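Local coordinates for protein 1-carboxybiuret hydrolase subunit AtzE (Pseudomonas sp., PDB 6C62) that hydrolyses 1-carboxybiuret to urea-1,3-dicarboxylate and ammonia, a step of atrazine degradation, at residues G254-F264 with D363-A371; F349-V357 with Q402-P410. All coordinates share one frame; numbering follows the deposited sequence.

Interaction 1: G254-F264 with D363-A371; sequences GLRIGVLGGWF and DWDILIAPA
The guanidinium of Arg256 lies flat on one face of the Trp364 indole. Its CZ sits 3.6 Å from the centroid of the six-membered ring, a cation-pi stack with planes 21° apart. Leu367 CD2 covers the opposite face of the indole, and Arg256 O lies at its edge. The Phe264 ring has Leu260 CD1 over the centre of one face, Trp263 CD1 over the other and Gly261 O at its edge; its CD1 meets Ala369 CB obliquely. The Arg256 chain, extended from CG to NE, runs over the indole and brings NH1 to Asp363 O at 3.0 Å, tilted out of the guanidinium plane. NH2 has a salt bridge to Glu287. With an alanine at Trp364 the guanidinium is likely to lose its flat support and keep only these polar ties. Strands 257-260 and 366-370 pair in parallel within the large mixed sheet of the amidase fold. Gly258 is held at N by Ile366 O and at O by Ile368 N. Its CA lies against Leu367 CD2 at 3.9 Å. Asp365 closes one end of the ladder: its OD2 accepts Arg256 N at 2.7 Å through the anti lone pair, nearly straight at 175°. Arg256 O takes both Asp365 N and Ile366 N.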
loop_
_atom_site.group_PDB
_atom_site.type_symbol
_atom_site.label_atom_id
_atom_site.label_comp_id
_atom_site.label_asym_id
_atom_site.label_seq_id
_atom_site.Cartn_x
_atom_site.Cartn_y
_atom_site.Cartn_z
ATOM N N GLY A 254 -34.342 15.718 -7.129
ATOM C CA GLY A 254 -33.277 16.032 -8.063
ATOM C C GLY A 254 -32.069 15.105 -8.070
ATOM O O GLY A 254 -31.154 15.285 -8.879
ATOM N N LEU A 255 -32.043 14.109 -7.180
ATOM C CA LEU A 255 -30.980 13.127 -7.175
ATOM C C LEU A 255 -31.163 12.117 -8.265
ATOM O O LEU A 255 -32.258 11.752 -8.606
ATOM C CB LEU A 255 -30.874 12.441 -5.818
ATOM C CG LEU A 255 -30.540 13.319 -4.613
ATOM C CD1 LEU A 255 -30.465 12.411 -3.401
ATOM C CD2 LEU A 255 -29.251 14.137 -4.727
ATOM N N ARG A 256 -30.060 11.635 -8.810
ATOM C CA ARG A 256 -30.077 10.562 -9.789
ATOM C C ARG A 256 -29.903 9.202 -9.071
ATOM O O ARG A 256 -28.859 8.932 -8.452
ATOM C CB ARG A 256 -29.032 10.821 -10.884
ATOM C CG ARG A 256 -29.598 10.380 -12.259
ATOM C CD ARG A 256 -28.645 10.498 -13.465
ATOM N NE ARG A 256 -29.060 9.545 -14.518
ATOM C CZ ARG A 256 -28.270 8.940 -15.409
ATOM N NH1 ARG A 256 -26.962 9.158 -15.446
ATOM N NH2 ARG A 256 -28.814 8.113 -16.300
ATOM N N ILE A 257 -30.961 8.395 -9.072
ATOM C CA ILE A 257 -30.965 7.147 -8.292
ATOM C C ILE A 257 -31.168 5.997 -9.244
ATOM O O ILE A 257 -32.094 6.003 -10.031
ATOM C CB ILE A 257 -32.041 7.163 -7.169
ATOM C CG1 ILE A 257 -31.986 8.488 -6.385
ATOM C CG2 ILE A 257 -31.926 5.930 -6.235
ATOM C CD1 ILE A 257 -32.774 8.507 -5.087
ATOM N N GLY A 258 -30.297 5.008 -9.187
ATOM C CA GLY A 258 -30.385 3.834 -10.011
ATOM C C GLY A 258 -30.404 2.524 -9.269
ATOM O O GLY A 258 -30.063 2.451 -8.081
ATOM N N VAL A 259 -30.811 1.485 -9.987
ATOM C CA VAL A 259 -30.885 0.129 -9.476
ATOM C C VAL A 259 -29.799 -0.717 -10.130
ATOM O O VAL A 259 -29.713 -0.757 -11.368
ATOM C CB VAL A 259 -32.256 -0.513 -9.816
ATOM C CG1 VAL A 259 -32.370 -1.906 -9.271
ATOM C CG2 VAL A 259 -33.384 0.298 -9.270
ATOM N N LEU A 260 -28.964 -1.394 -9.326
ATOM C CA LEU A 260 -27.863 -2.181 -9.882
ATOM C C LEU A 260 -28.388 -3.448 -10.511
ATOM O O LEU A 260 -29.254 -4.067 -9.957
ATOM C CB LEU A 260 -26.795 -2.524 -8.844
ATOM C CG LEU A 260 -26.031 -1.338 -8.262
ATOM C CD1 LEU A 260 -24.969 -1.832 -7.305
ATOM C CD2 LEU A 260 -25.386 -0.532 -9.386
ATOM N N GLY A 261 -27.880 -3.806 -11.683
ATOM C CA GLY A 261 -28.244 -5.036 -12.333
ATOM C C GLY A 261 -27.085 -5.991 -12.365
ATOM O O GLY A 261 -26.148 -5.886 -11.545
ATOM N N GLY A 262 -27.132 -6.887 -13.342
ATOM C CA GLY A 262 -26.108 -7.912 -13.569
ATOM C C GLY A 262 -25.807 -8.735 -12.329
ATOM O O GLY A 262 -26.704 -9.411 -11.838
ATOM N N TRP A 263 -24.576 -8.640 -11.815
ATOM C CA TRP A 263 -24.144 -9.372 -10.611
ATOM C C TRP A 263 -25.157 -9.230 -9.463
ATOM O O TRP A 263 -25.465 -10.197 -8.764
ATOM C CB TRP A 263 -22.785 -8.818 -10.134
ATOM C CG TRP A 263 -22.310 -9.358 -8.833
ATOM C CD1 TRP A 263 -22.435 -8.764 -7.613
ATOM C CD2 TRP A 263 -21.621 -10.580 -8.613
ATOM N NE1 TRP A 263 -21.875 -9.562 -6.638
ATOM C CE2 TRP A 263 -21.372 -10.683 -7.232
ATOM C CE3 TRP A 263 -21.204 -11.602 -9.443
ATOM C CZ2 TRP A 263 -20.710 -11.786 -6.668
ATOM C CZ3 TRP A 263 -20.529 -12.682 -8.886
ATOM C CH2 TRP A 263 -20.320 -12.781 -7.511
ATOM N N PHE A 264 -25.661 -8.020 -9.287
ATOM C CA PHE A 264 -26.549 -7.691 -8.190
ATOM C C PHE A 264 -28.017 -8.158 -8.382
ATOM O O PHE A 264 -28.824 -8.121 -7.412
ATOM C CB PHE A 264 -26.489 -6.210 -7.908
ATOM C CG PHE A 264 -25.156 -5.755 -7.425
ATOM C CD1 PHE A 264 -24.844 -5.814 -6.063
ATOM C CD2 PHE A 264 -24.179 -5.329 -8.316
ATOM C CE1 PHE A 264 -23.594 -5.402 -5.630
ATOM C CE2 PHE A 264 -22.924 -4.925 -7.874
ATOM C CZ PHE A 264 -22.658 -4.959 -6.534
ATOM N N ASP A 363 -22.121 9.996 -12.666
ATOM C CA ASP A 363 -23.409 9.951 -13.339
ATOM C C ASP A 363 -24.566 9.617 -12.374
ATOM O O ASP A 363 -25.708 9.673 -12.782
ATOM C CB ASP A 363 -23.372 8.916 -14.458
ATOM C CG ASP A 363 -22.195 9.169 -15.493
ATOM O OD1 ASP A 363 -21.775 10.319 -15.718
ATOM O OD2 ASP A 363 -21.651 8.211 -16.061
ATOM N N TRP A 364 -24.283 9.257 -11.107
ATOM C CA TRP A 364 -25.314 8.731 -10.206
ATOM C C TRP A 364 -25.051 9.286 -8.826
ATOM O O TRP A 364 -23.870 9.460 -8.453
ATOM C CB TRP A 364 -25.320 7.205 -10.192
ATOM C CG TRP A 364 -25.646 6.642 -11.497
ATOM C CD1 TRP A 364 -24.773 6.183 -12.445
ATOM C CD2 TRP A 364 -26.945 6.538 -12.084
ATOM N NE1 TRP A 364 -25.461 5.774 -13.586
ATOM C CE2 TRP A 364 -26.789 5.989 -13.377
ATOM C CE3 TRP A 364 -28.249 6.839 -11.624
ATOM C CZ2 TRP A 364 -27.879 5.728 -14.222
ATOM C CZ3 TRP A 364 -29.331 6.573 -12.448
ATOM C CH2 TRP A 364 -29.149 6.044 -13.729
ATOM N N ASP A 365 -26.138 9.582 -8.086
ATOM C CA ASP A 365 -26.028 10.022 -6.689
ATOM C C ASP A 365 -26.159 8.840 -5.705
ATOM O O ASP A 365 -25.376 8.741 -4.751
ATOM C CB ASP A 365 -27.048 11.102 -6.388
ATOM C CG ASP A 365 -26.838 12.331 -7.284
ATOM O OD1 ASP A 365 -25.762 12.914 -7.129
ATOM O OD2 ASP A 365 -27.676 12.639 -8.216
ATOM N N ILE A 366 -27.138 7.969 -5.960
ATOM C CA ILE A 366 -27.391 6.780 -5.122
ATOM C C ILE A 366 -27.651 5.575 -6.028
ATOM O O ILE A 366 -28.346 5.712 -7.066
ATOM C CB ILE A 366 -28.578 7.033 -4.185
ATOM C CG1 ILE A 366 -28.258 8.081 -3.167
ATOM C CG2 ILE A 366 -28.951 5.797 -3.397
ATOM C CD1 ILE A 366 -29.441 8.916 -2.872
ATOM N N LEU A 367 -27.111 4.421 -5.657
ATOM C CA LEU A 367 -27.389 3.157 -6.341
ATOM C C LEU A 367 -27.924 2.159 -5.340
ATOM O O LEU A 367 -27.459 2.129 -4.196
ATOM C CB LEU A 367 -26.156 2.614 -7.066
ATOM C CG LEU A 367 -25.634 3.570 -8.175
ATOM C CD1 LEU A 367 -24.249 3.175 -8.653
ATOM C CD2 LEU A 367 -26.579 3.551 -9.374
ATOM N N ILE A 368 -28.897 1.343 -5.768
ATOM C CA ILE A 368 -29.594 0.426 -4.890
ATOM C C ILE A 368 -29.289 -1.031 -5.232
ATOM O O ILE A 368 -29.357 -1.462 -6.389
ATOM C CB ILE A 368 -31.114 0.593 -5.049
ATOM C CG1 ILE A 368 -31.514 2.034 -4.827
ATOM C CG2 ILE A 368 -31.836 -0.293 -4.034
ATOM C CD1 ILE A 368 -32.974 2.231 -5.221
ATOM N N ALA A 369 -29.017 -1.805 -4.209
ATOM C CA ALA A 369 -28.838 -3.240 -4.332
ATOM C C ALA A 369 -29.371 -3.956 -3.117
ATOM O O ALA A 369 -29.586 -3.339 -2.088
ATOM C CB ALA A 369 -27.345 -3.530 -4.489
ATOM N N PRO A 370 -29.547 -5.278 -3.200
ATOM C CA PRO A 370 -29.905 -5.980 -1.982
ATOM C C PRO A 370 -28.682 -6.141 -1.111
ATOM O O PRO A 370 -27.551 -6.097 -1.602
ATOM C CB PRO A 370 -30.427 -7.347 -2.474
ATOM C CG PRO A 370 -30.293 -7.351 -3.989
ATOM C CD PRO A 370 -29.394 -6.193 -4.350
ATOM N N ALA A 371 -28.906 -6.265 0.185
ATOM C CA ALA A 371 -27.826 -6.491 1.141
ATOM C C ALA A 371 -27.354 -7.930 1.237
ATOM O O ALA A 371 -26.154 -8.196 1.480
ATOM C CB ALA A 371 -28.251 -6.002 2.517
HETATM O O HOH W 1 -30.154 -4.190 -7.310
#

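Interaction 2: F349-V357 with Q402-P410; sequences FRRVYRDKV and QPVSFAGCP
Arg350 grips Phe406 O side-on with two nitrogens, NE at 3.0 Å and NH2 at 2.9 Å. The oxygen lies in the guanidinium plane. The same arginine also stacks on the Phe406 ring, planes 6° apart, with NE over one face toward the rim. CG stands anti to the backbone N (chi1 -165°) and the chain is extended, which lays CB, CG and CD along the ring from CE2 and CZ to CE1. Tyr353, one turn along the helix, reaches helix 402-407 too. Its OH donates to Pro403 O at 2.7 Å from above the carbonyl plane. Its CD2 meets Phe406 CD2 at 3.6 Å, the two rings set obliquely. Ala407 CB rests against Tyr353 CE2, and Val357 CG1 touches both Ala407 CB and Cys409 SG, the latter at 3.6 Å. In the next shell Ser205 O holds Arg350 NH1, and Trp291 NE1 bonds to the Tyr353 hydroxyl. An aromatic side chain of another protein chain makes a cation-pi contact with Arg350. The segments of helices 340-360 and 402-407 cross at -94°, with axes 10.3 Å apart. Helix 294-312 packs on Phe349 and Phe406, while strand 426-432 lies against Val404 and Cys409.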
loop_
_atom_site.group_PDB
_atom_site.type_symbol
_atom_site.label_atom_id
_atom_site.label_comp_id
_atom_site.label_asym_id
_atom_site.label_seq_id
_atom_site.Cartn_x
_atom_site.Cartn_y
_atom_site.Cartn_z
ATOM N N PHE A 349 -5.214 -4.141 -9.511
ATOM C CA PHE A 349 -6.593 -4.060 -9.954
ATOM C C PHE A 349 -7.367 -3.038 -9.145
ATOM O O PHE A 349 -8.214 -2.327 -9.673
ATOM C CB PHE A 349 -7.272 -5.425 -9.933
ATOM C CG PHE A 349 -8.761 -5.357 -10.121
ATOM C CD1 PHE A 349 -9.277 -5.120 -11.379
ATOM C CD2 PHE A 349 -9.608 -5.460 -9.070
ATOM C CE1 PHE A 349 -10.651 -4.975 -11.603
ATOM C CE2 PHE A 349 -10.995 -5.333 -9.273
ATOM C CZ PHE A 349 -11.505 -5.118 -10.553
ATOM N N ARG A 350 -7.104 -2.956 -7.850
ATOM C CA ARG A 350 -7.871 -2.055 -7.006
ATOM C C ARG A 350 -7.754 -0.572 -7.463
ATOM O O ARG A 350 -8.693 0.186 -7.287
ATOM C CB ARG A 350 -7.455 -2.196 -5.527
ATOM C CG ARG A 350 -8.464 -1.558 -4.590
ATOM C CD ARG A 350 -8.092 -1.692 -3.151
ATOM N NE ARG A 350 -9.215 -1.499 -2.258
ATOM C CZ ARG A 350 -9.106 -1.527 -0.942
ATOM N NH1 ARG A 350 -7.921 -1.688 -0.330
ATOM N NH2 ARG A 350 -10.201 -1.364 -0.217
ATOM N N ARG A 351 -6.588 -0.154 -7.977
ATOM C CA ARG A 351 -6.435 1.183 -8.576
ATOM C C ARG A 351 -7.411 1.395 -9.752
ATOM O O ARG A 351 -8.091 2.398 -9.820
ATOM C CB ARG A 351 -4.985 1.476 -9.005
ATOM C CG ARG A 351 -4.820 2.755 -9.856
ATOM C CD ARG A 351 -3.350 3.076 -10.118
ATOM N NE ARG A 351 -2.674 3.388 -8.882
ATOM C CZ ARG A 351 -2.696 4.548 -8.233
ATOM N NH1 ARG A 351 -3.307 5.586 -8.729
ATOM N NH2 ARG A 351 -2.068 4.656 -7.066
ATOM N N VAL A 352 -7.473 0.426 -10.625
ATOM C CA VAL A 352 -8.356 0.473 -11.814
ATOM C C VAL A 352 -9.805 0.513 -11.346
ATOM O O VAL A 352 -10.603 1.294 -11.814
ATOM C CB VAL A 352 -8.110 -0.766 -12.712
ATOM C CG1 VAL A 352 -9.149 -0.839 -13.818
ATOM C CG2 VAL A 352 -6.739 -0.672 -13.361
ATOM N N TYR A 353 -10.142 -0.329 -10.380
ATOM C CA TYR A 353 -11.484 -0.419 -9.807
ATOM C C TYR A 353 -11.900 0.876 -9.186
ATOM O O TYR A 353 -13.038 1.311 -9.424
ATOM C CB TYR A 353 -11.527 -1.564 -8.812
ATOM C CG TYR A 353 -12.851 -2.003 -8.302
ATOM C CD1 TYR A 353 -13.714 -2.686 -9.116
ATOM C CD2 TYR A 353 -13.203 -1.822 -6.966
ATOM C CE1 TYR A 353 -14.931 -3.148 -8.678
ATOM C CE2 TYR A 353 -14.415 -2.280 -6.499
ATOM C CZ TYR A 353 -15.286 -2.962 -7.385
ATOM O OH TYR A 353 -16.450 -3.465 -6.927
ATOM N N ARG A 354 -11.036 1.476 -8.351
ATOM C CA ARG A 354 -11.308 2.784 -7.724
ATOM C C ARG A 354 -11.634 3.820 -8.816
ATOM O O ARG A 354 -12.661 4.508 -8.725
ATOM C CB ARG A 354 -10.107 3.276 -6.901
ATOM C CG ARG A 354 -10.249 4.657 -6.296
ATOM C CD ARG A 354 -9.090 4.970 -5.342
ATOM N NE ARG A 354 -7.809 4.932 -5.997
ATOM C CZ ARG A 354 -6.662 4.649 -5.385
ATOM N NH1 ARG A 354 -6.612 4.478 -4.076
ATOM N NH2 ARG A 354 -5.515 4.589 -6.079
ATOM N N ASP A 355 -10.805 3.870 -9.850
ATOM C CA ASP A 355 -11.051 4.804 -10.961
ATOM C C ASP A 355 -12.443 4.559 -11.598
ATOM O O ASP A 355 -13.164 5.526 -11.847
ATOM C CB ASP A 355 -9.948 4.755 -12.028
ATOM C CG ASP A 355 -8.604 5.339 -11.556
ATOM O OD1 ASP A 355 -8.567 6.137 -10.566
ATOM O OD2 ASP A 355 -7.536 5.012 -12.199
ATOM N N LYS A 356 -12.804 3.295 -11.834
ATOM C CA LYS A 356 -14.078 2.977 -12.509
ATOM C C LYS A 356 -15.288 3.256 -11.629
ATOM O O LYS A 356 -16.324 3.720 -12.084
ATOM C CB LYS A 356 -14.111 1.522 -12.961
ATOM C CG LYS A 356 -13.114 1.178 -14.082
ATOM C CD LYS A 356 -13.282 -0.263 -14.477
ATOM C CE LYS A 356 -12.456 -0.580 -15.689
ATOM N NZ LYS A 356 -12.948 -1.884 -16.215
ATOM N N VAL A 357 -15.182 2.946 -10.334
ATOM C CA VAL A 357 -16.248 3.248 -9.410
ATOM C C VAL A 357 -16.452 4.767 -9.229
ATOM O O VAL A 357 -17.608 5.249 -9.247
ATOM C CB VAL A 357 -16.084 2.486 -8.058
ATOM C CG1 VAL A 357 -17.112 2.942 -7.044
ATOM C CG2 VAL A 357 -16.235 0.988 -8.303
ATOM N N GLN A 402 -19.614 -7.511 -0.789
ATOM C CA GLN A 402 -18.172 -7.550 -0.960
ATOM C C GLN A 402 -17.607 -6.641 -2.079
ATOM O O GLN A 402 -16.602 -5.993 -1.866
ATOM C CB GLN A 402 -17.693 -9.014 -1.096
ATOM C CG GLN A 402 -16.187 -9.175 -0.956
ATOM C CD GLN A 402 -15.734 -10.556 -0.506
ATOM O OE1 GLN A 402 -16.476 -11.519 -0.649
ATOM N NE2 GLN A 402 -14.570 -10.651 0.140
ATOM N N PRO A 403 -18.284 -6.534 -3.223
ATOM C CA PRO A 403 -17.756 -5.602 -4.274
ATOM C C PRO A 403 -17.788 -4.127 -3.846
ATOM O O PRO A 403 -16.949 -3.345 -4.276
ATOM C CB PRO A 403 -18.740 -5.807 -5.443
ATOM C CG PRO A 403 -19.417 -7.156 -5.190
ATOM C CD PRO A 403 -19.464 -7.281 -3.695
ATOM N N VAL A 404 -18.714 -3.757 -2.993
ATOM C CA VAL A 404 -18.959 -2.350 -2.664
ATOM C C VAL A 404 -17.998 -1.795 -1.603
ATOM O O VAL A 404 -17.423 -0.699 -1.761
ATOM C CB VAL A 404 -20.429 -2.165 -2.193
ATOM C CG1 VAL A 404 -20.683 -0.713 -1.837
ATOM C CG2 VAL A 404 -21.408 -2.686 -3.261
ATOM N N SER A 405 -17.765 -2.556 -0.548
ATOM C CA SER A 405 -16.762 -2.197 0.444
ATOM C C SER A 405 -15.324 -2.166 -0.116
ATOM O O SER A 405 -14.490 -1.470 0.403
ATOM C CB SER A 405 -16.880 -3.116 1.679
ATOM O OG SER A 405 -17.143 -4.407 1.257
ATOM N N PHE A 406 -15.068 -2.878 -1.208
ATOM C CA PHE A 406 -13.733 -2.920 -1.772
ATOM C C PHE A 406 -13.319 -1.548 -2.369
ATOM O O PHE A 406 -12.164 -1.142 -2.304
ATOM C CB PHE A 406 -13.653 -4.012 -2.810
ATOM C CG PHE A 406 -12.258 -4.305 -3.268
ATOM C CD1 PHE A 406 -11.253 -4.584 -2.329
ATOM C CD2 PHE A 406 -11.918 -4.264 -4.606
ATOM C CE1 PHE A 406 -9.931 -4.793 -2.735
ATOM C CE2 PHE A 406 -10.606 -4.460 -4.994
ATOM C CZ PHE A 406 -9.637 -4.784 -4.087
ATOM N N ALA A 407 -14.327 -0.859 -2.929
ATOM C CA ALA A 407 -14.196 0.513 -3.363
ATOM C C ALA A 407 -14.321 1.508 -2.221
ATOM O O ALA A 407 -13.973 2.691 -2.397
ATOM C CB ALA A 407 -15.206 0.829 -4.437
ATOM N N GLY A 408 -14.846 1.092 -1.057
ATOM C CA GLY A 408 -14.886 1.974 0.120
ATOM C C GLY A 408 -16.036 2.966 0.092
ATOM O O GLY A 408 -15.981 3.950 0.821
ATOM N N CYS A 409 -17.082 2.710 -0.736
ATOM C CA CYS A 409 -18.222 3.608 -0.848
ATOM C C CYS A 409 -19.105 3.497 0.393
ATOM O O CYS A 409 -19.320 2.399 0.880
ATOM C CB CYS A 409 -19.079 3.216 -2.060
ATOM S SG CYS A 409 -18.302 3.409 -3.648
ATOM N N PRO A 410 -19.667 4.591 0.872
ATOM C CA PRO A 410 -20.557 4.475 2.011
ATOM C C PRO A 410 -21.903 3.824 1.657
ATOM O O PRO A 410 -22.373 3.934 0.521
ATOM C CB PRO A 410 -20.749 5.941 2.464
ATOM C CG PRO A 410 -20.614 6.725 1.204
ATOM C CD PRO A 410 -19.543 5.970 0.408
#

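In the fold
The centres of interactions 1 and 2 are about 15 Å apart, and the two contacts touch. Trp263 NE1 and Phe264 CZ of interaction 1 pack on Pro403 CG of interaction 2, at 3.7 Å and 4.1 Å. Phe264 CZ also meets Val404 CG2. Helix 340-360 is followed in the chain by strand 366-370, and the segments of the two contacts alternate along the chain. Strand 426-432 borders both, with Ile431 against Leu260, Val404 and Cys409. Interaction 1 lies away from the annotated sites. Interaction 2 comes closer: the side chain of Ser405 is about 9 Å from that of Ser174, the probable acyl-ester nucleophile, and about 11 Å from that of Ser150, probably of the charge relay.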